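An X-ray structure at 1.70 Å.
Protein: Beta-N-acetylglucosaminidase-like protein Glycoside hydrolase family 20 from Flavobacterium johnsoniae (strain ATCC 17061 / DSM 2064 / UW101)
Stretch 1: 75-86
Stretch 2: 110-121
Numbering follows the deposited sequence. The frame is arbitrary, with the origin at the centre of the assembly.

Stretch 1 75-86: ELQINCTKNGKI
Stretch 2 (110-121) DLGALHGLETLL

Packing of a β-strand and the loop after it against an α-helix of the same chain, in a protein named as a β-N-acetylglucosaminidase-like member of glycoside hydrolase family 20. Backbone: Leu76 to Cys80 form an extended strand (phi -112 to -123°, psi 116 to 131°). The chain turns a corner at Thr81 (-76/-42°), and Asn83 to Ile86 continue as an extended loop. Residues 110-121 are helical throughout, with i to i+4 bonds such as Leu114 N to Asp110 O (2.9 Å) and Leu117 N to Ala113 O (3.0 Å), and the helix runs on beyond Leu121. The strand and helix axes approach to 8.2 Å at 153°, nearly antiparallel, so the start of the strand meets the later helix turns and the loop meets the first turn. The contact buries 450 Å², both sides summed.

Apolar packing: strand alternation points the CA-to-CB bonds of Leu76, Ile78 and Cys80 toward the helix, while that of Asn79 points away. Leu76 (chi1 t, chi2 p) brings both methyls to Leu120 (t, p), with CD1 4.0 Å and CD2 4.1 Å from Leu120 CD2; Leu76 CD2 also lies 4.5 Å from CD2 of Leu117 (m, t). Ile78 (m, t) spans one helical turn: its CG2 lies 3.8 Å from Ala113 CB and its CD1 3.9 Å from Leu117 CD2. Cys80 (m) sets SG 3.7 Å from Ala113 CB and also 3.7 Å from Asp110 CA, so the sulfur rests against the helix backbone. The small Ala113, whose CB points toward the strand, thus receives both Ile78 and Cys80. Along the loop, Ile86 (m, m) starts sideways, but its CD1 comes to 4.4 Å from CD2 of Leu111 (m, t).

Polar contact: a single hydrogen bond crosses the interface, from Gly84 N to Asp110 OD1, at 2.8 Å with an N-H...O angle of 163°. Asp110 adopts chi1 p (44°) and chi2 -83°; its CB leaves sideways, yet the carboxylate reaches the loop. The same OD1 lies 3.6 Å from Asn83 CA, and both carboxylate oxygens are also hydrogen-bonded elsewhere in the structure.

Close backbone fit: Gly84 (-77/155°) marks the register, its CA 5.7 Å from Leu111 CA and 4.0 Å from Leu111 CG. An ideal CB on Gly84 would point toward the helix and clash, 2.7 Å from Leu111 CG and 2.9 Å from Asp110 OD2; the absence of a side chain permits this approach. Just beyond, Lys85 turns its CB away and presents its backbone instead, with O 3.4 Å from Leu111 CD1.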

# COMPACT_ATOMS: atom_id res chain seq x y z
N GLU A 75 20.27 23.56 14.50
CA GLU A 75 20.18 24.34 13.25
C GLU A 75 18.76 24.71 12.88
O GLU A 75 18.57 25.71 12.21
CB GLU A 75 20.92 23.66 12.11
CG GLU A 75 22.42 23.76 12.23
CD GLU A 75 23.17 22.81 11.31
OE1 GLU A 75 22.50 21.89 10.67
OE2 GLU A 75 24.42 22.96 11.23
N LEU A 76 17.80 23.87 13.24
CA LEU A 76 16.36 24.17 13.02
C LEU A 76 15.68 24.37 14.33
O LEU A 76 15.59 23.46 15.19
CB LEU A 76 15.63 23.04 12.19
CG LEU A 76 14.11 23.27 12.04
CD1 LEU A 76 13.69 24.50 11.24
CD2 LEU A 76 13.54 22.03 11.38
N GLN A 77 15.17 25.59 14.52
CA GLN A 77 14.40 25.99 15.74
C GLN A 77 12.98 26.23 15.36
O GLN A 77 12.73 26.93 14.38
CB GLN A 77 14.93 27.32 16.28
CG GLN A 77 16.35 27.24 16.75
CD GLN A 77 16.45 26.44 18.04
OE1 GLN A 77 15.53 26.44 18.90
NE2 GLN A 77 17.60 25.70 18.18
N ILE A 78 12.09 25.63 16.13
CA ILE A 78 10.70 25.72 15.96
C ILE A 78 10.11 26.27 17.26
O ILE A 78 10.14 25.61 18.28
CB ILE A 78 10.09 24.34 15.66
CG1 ILE A 78 10.78 23.66 14.46
CG2 ILE A 78 8.61 24.47 15.48
CD1 ILE A 78 10.33 22.25 14.33
N ASN A 79 9.52 27.47 17.16
CA ASN A 79 8.95 28.17 18.33
C ASN A 79 7.43 28.30 18.10
O ASN A 79 7.01 28.83 17.05
CB ASN A 79 9.49 29.57 18.46
CG ASN A 79 11.00 29.65 18.48
OD1 ASN A 79 11.64 30.35 17.64
ND2 ASN A 79 11.61 28.95 19.43
N CYS A 80 6.65 27.81 19.03
CA CYS A 80 5.22 27.91 19.03
C CYS A 80 4.70 28.68 20.25
O CYS A 80 5.02 28.26 21.38
CB CYS A 80 4.52 26.58 19.06
SG CYS A 80 5.02 25.51 17.65
N THR A 81 3.83 29.66 20.05
CA THR A 81 3.43 30.51 21.19
C THR A 81 2.47 29.80 22.10
O THR A 81 2.63 29.85 23.34
CB THR A 81 2.89 31.88 20.69
OG1 THR A 81 3.89 32.50 19.88
CG2 THR A 81 2.53 32.78 21.90
N LYS A 82 1.49 29.07 21.54
CA LYS A 82 0.41 28.45 22.30
C LYS A 82 -0.03 27.12 21.66
O LYS A 82 0.51 26.73 20.62
CB LYS A 82 -0.86 29.40 22.39
CG LYS A 82 -1.53 29.64 21.03
CD LYS A 82 -2.89 30.38 21.12
N ASN A 83 -0.93 26.44 22.34
CA ASN A 83 -1.46 25.15 21.90
C ASN A 83 -2.51 25.38 20.82
O ASN A 83 -3.45 26.20 20.97
CB ASN A 83 -2.19 24.41 23.02
CG ASN A 83 -1.28 23.85 24.11
OD1 ASN A 83 -0.09 24.19 24.30
ND2 ASN A 83 -1.87 22.96 24.85
N GLY A 84 -2.39 24.64 19.71
CA GLY A 84 -3.40 24.67 18.69
C GLY A 84 -4.57 23.84 19.12
O GLY A 84 -4.43 22.93 19.95
N LYS A 85 -5.72 24.17 18.56
CA LYS A 85 -6.94 23.37 18.75
C LYS A 85 -7.43 22.93 17.36
O LYS A 85 -7.25 23.63 16.40
CB LYS A 85 -8.04 24.22 19.40
CG LYS A 85 -7.74 24.80 20.79
CD LYS A 85 -8.98 25.46 21.39
CE LYS A 85 -9.41 26.75 20.71
N ILE A 86 -8.06 21.78 17.29
CA ILE A 86 -8.56 21.23 15.98
C ILE A 86 -9.92 21.94 15.81
O ILE A 86 -10.75 21.86 16.70
CB ILE A 86 -8.69 19.69 16.05
CG1 ILE A 86 -7.33 18.99 16.27
CG2 ILE A 86 -9.38 19.16 14.79
CD1 ILE A 86 -6.26 19.30 15.24
N ASP A 110 1.32 25.19 17.26
CA ASP A 110 1.80 24.01 16.54
C ASP A 110 1.08 23.85 15.19
O ASP A 110 1.65 23.27 14.30
CB ASP A 110 1.57 22.77 17.38
CG ASP A 110 0.24 22.79 18.00
OD1 ASP A 110 0.12 23.46 19.08
OD2 ASP A 110 -0.74 22.25 17.46
N LEU A 111 -0.14 24.36 14.98
CA LEU A 111 -0.82 24.15 13.69
C LEU A 111 -0.04 24.87 12.58
O LEU A 111 0.26 24.29 11.53
CB LEU A 111 -2.25 24.62 13.73
CG LEU A 111 -3.15 23.93 14.72
CD1 LEU A 111 -4.49 24.58 14.67
CD2 LEU A 111 -3.30 22.44 14.50
N GLY A 112 0.33 26.13 12.81
CA GLY A 112 1.19 26.82 11.87
C GLY A 112 2.56 26.21 11.72
O GLY A 112 3.11 26.14 10.63
N ALA A 113 3.15 25.75 12.81
CA ALA A 113 4.47 25.10 12.70
C ALA A 113 4.43 23.81 11.87
O ALA A 113 5.34 23.57 11.11
CB ALA A 113 5.07 24.83 14.04
N LEU A 114 3.38 23.01 12.05
CA LEU A 114 3.21 21.81 11.22
C LEU A 114 3.17 22.18 9.74
O LEU A 114 3.76 21.54 8.91
CB LEU A 114 1.98 21.02 11.61
CG LEU A 114 2.07 20.34 12.96
CD1 LEU A 114 0.77 19.68 13.28
CD2 LEU A 114 3.21 19.34 13.03
N HIS A 115 2.46 23.25 9.41
CA HIS A 115 2.41 23.71 8.06
C HIS A 115 3.79 24.14 7.58
O HIS A 115 4.24 23.88 6.43
CB HIS A 115 1.43 24.91 7.89
CG HIS A 115 -0.02 24.61 8.16
ND1 HIS A 115 -0.63 23.39 7.84
CD2 HIS A 115 -0.98 25.38 8.70
CE1 HIS A 115 -1.91 23.45 8.18
NE2 HIS A 115 -2.15 24.66 8.68
N GLY A 116 4.50 24.86 8.44
CA GLY A 116 5.82 25.34 8.03
C GLY A 116 6.79 24.26 7.75
O GLY A 116 7.69 24.43 6.91
N LEU A 117 6.67 23.12 8.47
CA LEU A 117 7.53 22.01 8.16
C LEU A 117 7.31 21.48 6.72
O LEU A 117 8.24 21.08 6.03
CB LEU A 117 7.29 20.88 9.15
CG LEU A 117 7.71 21.13 10.62
CD1 LEU A 117 7.17 19.96 11.45
CD2 LEU A 117 9.19 21.36 10.67
N GLU A 118 6.06 21.55 6.25
CA GLU A 118 5.75 21.14 4.87
C GLU A 118 6.35 22.08 3.87
O GLU A 118 6.88 21.67 2.87
CB GLU A 118 4.26 21.02 4.64
CG GLU A 118 3.60 19.98 5.55
CD GLU A 118 4.07 18.54 5.31
OE1 GLU A 118 4.68 18.24 4.24
OE2 GLU A 118 3.71 17.71 6.20
N THR A 119 6.29 23.38 4.15
CA THR A 119 6.93 24.34 3.27
C THR A 119 8.42 24.11 3.22
O THR A 119 9.05 24.22 2.13
CB THR A 119 6.61 25.79 3.72
OG1 THR A 119 5.22 25.92 3.84
CG2 THR A 119 7.14 26.79 2.74
N LEU A 120 9.04 23.93 4.39
CA LEU A 120 10.48 23.63 4.47
C LEU A 120 10.88 22.43 3.60
O LEU A 120 11.87 22.48 2.86
CB LEU A 120 10.95 23.50 5.95
CG LEU A 120 12.46 23.38 6.11
CD1 LEU A 120 13.30 24.39 5.39
CD2 LEU A 120 12.76 23.30 7.58
N LEU A 121 10.14 21.33 3.67
CA LEU A 121 10.44 20.19 2.78
C LEU A 121 10.40 20.58 1.33
O LEU A 121 11.23 20.12 0.53
CB LEU A 121 9.46 19.07 3.06
CG LEU A 121 9.70 18.35 4.38
CD1 LEU A 121 8.53 17.43 4.71
CD2 LEU A 121 11.04 17.59 4.35